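Local atomic coordinates of putative lipase (Bacteroides thetaiotaomicron VPI-5482, PDB entry 3BZW), a protein that probably acts as a GDSL-type (SGNH) lipase or acylhydrolase, with lysophospholipase activity assigned only tentatively. Residues A[224-227]-A[228-231]; A[241-245]-A[246-250]. All coordinates share one frame; numbering follows the deposited sequence.

Contact 1 (A[224-227]-A[228-231]); sequences PMVE and EQLI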
loop_
_atom_site.group_PDB
_atom_site.type_symbol
_atom_site.label_atom_id
_atom_site.label_comp_id
_atom_site.label_asym_id
_atom_site.label_seq_id
_atom_site.Cartn_x
_atom_site.Cartn_y
_atom_site.Cartn_z
ATOM N N PRO A 224 30.669 8.394 3.447
ATOM C CA PRO A 224 31.857 7.943 2.716
ATOM C C PRO A 224 31.536 7.094 1.479
ATOM O O PRO A 224 32.425 6.792 0.683
ATOM C CB PRO A 224 32.650 7.182 3.782
ATOM C CG PRO A 224 31.574 6.603 4.644
ATOM C CD PRO A 224 30.592 7.756 4.774
HETATM N N MSE A 225 30.269 6.714 1.318
HETATM C CA MSE A 225 29.868 5.930 0.156
HETATM C C MSE A 225 29.830 6.832 -1.076
HETATM O O MSE A 225 29.752 6.356 -2.203
HETATM C CB MSE A 225 28.504 5.269 0.389
HETATM C CG MSE A 225 28.529 4.140 1.410
HETATM SE SE MSE A 225 29.791 2.706 0.992
HETATM C CE MSE A 225 28.752 1.800 -0.371
ATOM N N VAL A 226 29.862 8.140 -0.840
ATOM C CA VAL A 226 29.894 9.124 -1.916
ATOM C C VAL A 226 31.352 9.572 -1.939
ATOM O O VAL A 226 31.797 10.297 -1.051
ATOM C CB VAL A 226 28.978 10.339 -1.614
ATOM C CG1 VAL A 226 29.080 11.365 -2.747
ATOM C CG2 VAL A 226 27.539 9.880 -1.444
ATOM N N GLU A 227 32.089 9.111 -2.947
ATOM C CA GLU A 227 33.511 9.406 -3.098
ATOM C C GLU A 227 33.939 10.834 -2.801
ATOM O O GLU A 227 34.952 11.050 -2.137
ATOM C CB GLU A 227 33.971 9.023 -4.505
ATOM C CG GLU A 227 34.219 7.534 -4.688
ATOM C CD GLU A 227 34.430 7.158 -6.145
ATOM O OE1 GLU A 227 35.067 7.947 -6.879
ATOM O OE2 GLU A 227 33.967 6.070 -6.553
ATOM N N GLU A 228 33.178 11.803 -3.298
ATOM C CA GLU A 228 33.505 13.209 -3.086
ATOM C C GLU A 228 33.538 13.606 -1.606
ATOM O O GLU A 228 34.199 14.577 -1.237
ATOM C CB GLU A 228 32.512 14.103 -3.838
ATOM C CG GLU A 228 32.599 14.034 -5.369
ATOM C CD GLU A 228 32.212 12.679 -5.943
ATOM O OE1 GLU A 228 31.309 12.026 -5.383
ATOM O OE2 GLU A 228 32.800 12.276 -6.972
ATOM N N GLN A 229 32.834 12.864 -0.756
ATOM C CA GLN A 229 32.828 13.191 0.672
ATOM C C GLN A 229 33.920 12.481 1.474
ATOM O O GLN A 229 33.972 12.592 2.706
ATOM C CB GLN A 229 31.451 12.898 1.285
ATOM C CG GLN A 229 30.344 13.780 0.727
ATOM C CD GLN A 229 29.141 13.887 1.655
ATOM O OE1 GLN A 229 28.454 12.899 1.927
ATOM N NE2 GLN A 229 28.886 15.097 2.152
ATOM N N LEU A 230 34.799 11.756 0.786
ATOM C CA LEU A 230 35.881 11.057 1.475
ATOM C C LEU A 230 36.894 12.062 2.021
ATOM O O LEU A 230 37.833 11.694 2.727
ATOM C CB LEU A 230 36.558 10.045 0.538
ATOM C CG LEU A 230 35.728 8.776 0.269
ATOM C CD1 LEU A 230 36.417 7.888 -0.762
ATOM C CD2 LEU A 230 35.535 8.009 1.577
ATOM N N ILE A 231 36.687 13.337 1.695
ATOM C CA ILE A 231 37.549 14.403 2.188
ATOM C C ILE A 231 37.403 14.474 3.707
ATOM O O ILE A 231 38.220 15.089 4.385
ATOM C CB ILE A 231 37.144 15.783 1.614
ATOM C CG1 ILE A 231 35.650 16.025 1.857
ATOM C CG2 ILE A 231 37.479 15.859 0.134
ATOM C CD1 ILE A 231 35.156 17.381 1.380
#
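V226 and E227 each offer a carbonyl to the backbone three residues ahead. Q229 N donates to V226 O at 2.8 Å and L230 N to E227 O at 3.0 Å, the i to i+3 pattern of a 3-10 turn, and together they wind this part of the loop tightly.

The apolar contact is made by L230. With CG set anti to the carbonyl carbon (chi1 -74°), the leucine fork reaches back along the 3-10 turn: CD2 lies 3.7 Å from P224 CB and also close to P224 O, while CG sits 3.4 Å from E227 O. P224 also touches H170 and F233. An alanine here, lacking CG and both methyls, is likely to leave the P224 ring without its leucine partner and to open a gap beside E227 O.

Polar side chains occupy other directions. E228 bends at chi2 (66°), which carries OE1 back to within 3.5 Å of V226 CG1, the two side chains crossing at about a right angle. E227 OE1 and E228 OE2 stand 4.9 Å apart, like charges that may repel weakly. The Q229 amide turns away from them: its OE1 accepts from N223 N and its NE2 donates to G221 O, and the same two atoms also bond K155 NZ and P159 O of the second subunit.

Backbone bonds thus set the 3-10 turn, and the buried Q229 amide is satisfied from both its own loop and the neighbouring chain, tying the turn to the subunit interface.

Contact 2 (A[241-245]-A[246-250]); sequences LHPDT and KGQER. With ACT (acetate ion), chain G.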
loop_
_atom_site.group_PDB
_atom_site.type_symbol
_atom_site.label_atom_id
_atom_site.label_comp_id
_atom_site.label_asym_id
_atom_site.label_seq_id
_atom_site.Cartn_x
_atom_site.Cartn_y
_atom_site.Cartn_z
ATOM N N LEU A 241 36.463 4.557 7.076
ATOM C CA LEU A 241 35.655 4.332 8.277
ATOM C C LEU A 241 35.866 5.452 9.295
ATOM O O LEU A 241 34.908 6.047 9.788
ATOM C CB LEU A 241 36.023 2.985 8.920
ATOM C CG LEU A 241 35.553 2.708 10.358
ATOM C CD1 LEU A 241 34.026 2.649 10.409
ATOM C CD2 LEU A 241 36.151 1.393 10.850
ATOM N N HIS A 242 37.125 5.745 9.603
ATOM C CA HIS A 242 37.429 6.790 10.574
ATOM C C HIS A 242 37.545 8.180 9.958
ATOM O O HIS A 242 38.292 8.394 9.002
ATOM C CB HIS A 242 38.725 6.465 11.321
ATOM C CG HIS A 242 38.732 5.111 11.960
ATOM N ND1 HIS A 242 39.545 4.087 11.524
ATOM C CD2 HIS A 242 38.041 4.620 13.016
ATOM C CE1 HIS A 242 39.359 3.025 12.287
ATOM N NE2 HIS A 242 38.453 3.322 13.200
ATOM N N PRO A 243 36.792 9.147 10.500
ATOM C CA PRO A 243 36.837 10.517 9.989
ATOM C C PRO A 243 38.215 11.137 10.242
ATOM O O PRO A 243 38.902 10.771 11.207
ATOM C CB PRO A 243 35.756 11.221 10.806
ATOM C CG PRO A 243 34.781 10.123 11.105
ATOM C CD PRO A 243 35.694 8.983 11.468
ATOM N N ASP A 244 38.632 12.051 9.372
ATOM C CA ASP A 244 39.900 12.731 9.594
ATOM C C ASP A 244 39.536 13.984 10.379
ATOM O O ASP A 244 38.375 14.156 10.763
ATOM C CB ASP A 244 40.602 13.096 8.277
ATOM C CG ASP A 244 39.717 13.869 7.318
ATOM O OD1 ASP A 244 38.683 14.433 7.738
ATOM O OD2 ASP A 244 40.079 13.924 6.118
ATOM N N THR A 245 40.509 14.852 10.626
ATOM C CA THR A 245 40.245 16.068 11.380
ATOM C C THR A 245 39.112 16.882 10.756
ATOM O O THR A 245 38.237 17.384 11.471
ATOM C CB THR A 245 41.525 16.930 11.494
ATOM O OG1 THR A 245 42.446 16.284 12.385
ATOM C CG2 THR A 245 41.198 18.322 12.021
ATOM N N LYS A 246 39.114 17.004 9.430
ATOM C CA LYS A 246 38.068 17.763 8.747
ATOM C C LYS A 246 36.695 17.171 9.076
ATOM O O LYS A 246 35.734 17.907 9.295
ATOM C CB LYS A 246 38.307 17.758 7.229
ATOM C CG LYS A 246 37.418 18.732 6.440
ATOM C CD LYS A 246 37.781 18.737 4.956
ATOM C CE LYS A 246 36.967 19.769 4.178
ATOM N NZ LYS A 246 37.276 21.166 4.605
ATOM N N GLY A 247 36.616 15.841 9.131
ATOM C CA GLY A 247 35.360 15.178 9.446
ATOM C C GLY A 247 34.976 15.363 10.905
ATOM O O GLY A 247 33.800 15.539 11.234
ATOM N N GLN A 248 35.977 15.317 11.778
ATOM C CA GLN A 248 35.763 15.496 13.213
ATOM C C GLN A 248 35.247 16.907 13.494
ATOM O O GLN A 248 34.440 17.113 14.403
ATOM C CB GLN A 248 37.076 15.276 13.974
ATOM C CG GLN A 248 37.554 13.828 14.039
ATOM C CD GLN A 248 36.739 12.972 15.000
ATOM O OE1 GLN A 248 36.034 13.487 15.867
ATOM N NE2 GLN A 248 36.851 11.656 14.858
ATOM N N GLU A 249 35.715 17.878 12.715
ATOM C CA GLU A 249 35.287 19.255 12.905
ATOM C C GLU A 249 33.849 19.455 12.421
ATOM O O GLU A 249 33.079 20.188 13.041
ATOM C CB GLU A 249 36.250 20.218 12.193
ATOM C CG GLU A 249 35.843 21.684 12.301
ATOM C CD GLU A 249 37.015 22.648 12.158
ATOM O OE1 GLU A 249 37.961 22.346 11.400
ATOM O OE2 GLU A 249 36.980 23.723 12.799
ATOM N N ARG A 250 33.479 18.806 11.320
ATOM C CA ARG A 250 32.109 18.931 10.828
ATOM C C ARG A 250 31.193 18.259 11.854
ATOM O O ARG A 250 30.103 18.753 12.151
ATOM C CB ARG A 250 31.965 18.273 9.448
ATOM C CG ARG A 250 30.527 18.242 8.933
ATOM C CD ARG A 250 30.444 18.187 7.414
ATOM N NE ARG A 250 29.050 18.138 6.970
ATOM C CZ ARG A 250 28.636 18.439 5.743
ATOM N NH1 ARG A 250 29.505 18.821 4.813
ATOM N NH2 ARG A 250 27.342 18.365 5.449
HETATM C C ACT G . 36.445 1.685 15.688
HETATM O O ACT G . 37.352 1.340 14.951
HETATM O OXT ACT G . 36.512 1.450 16.882
HETATM C CH3 ACT G . 35.251 2.416 15.128
HETATM O O HOH W 1 38.277 9.309 13.494
#
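D244 caps the helix that follows it: OD1 accepts from G247 N at 2.9 Å, met nearly head-on along the C-O bond. The aspartate reaches that amide because its CG sits between the backbone N and the carbonyl carbon (chi1 53°). The same OD1 rests 3.4 Å from K246 CB. Beyond the N-cap the regular helical bonds begin, Q248 N to D244 O and E249 N to T245 O.

P243 CB packs 4.2 Å from G247 CA; a CB on the glycine would point at the proline and crowd it. A water accepts a hydrogen bond from Q248 NE2 and donates one to P243 O (2.8 Å), bridging helix and loop.

Further out, Q248 NE2 also donates to I36 O and its OE1 accepts from Y49 N, and T245 OG1 accepts from K47 N. At the other end of the segment, H242 NE2 donates to an acetate oxygen at 2.9 Å, almost straight (168°), with the acetate at the ring edge; D239 OD2 holds ND1 on the far side. The D239-H242 pair matches the Asp-x-x-His element of SGNH hydrolases, consistent with a catalytic role. The capped helix start probably limits shifts of the chain beside this histidine.

Contact 1 closes ten residues before contact 2 opens, and their centres are about 12 Å apart. They meet at I231 O, which lies 2.8 Å from D244 OD2 and beside K246 CD; between them, Y232 and Y234 share backbone hydrogen bonds with D244 and H242. The acetate, probably from the crystallisation liquor, lies at the contact 2 end, held by H242 and also by S35 N, G68 N and N99 ND2, the arrangement expected of an SGNH oxyanion hole. P224 CB is 11.7 Å from H242 NE2, so contact 1 sits outside that site. Both contacts reach the second subunit, through Q229 and through R250, whose NH2 bonds K161 O there.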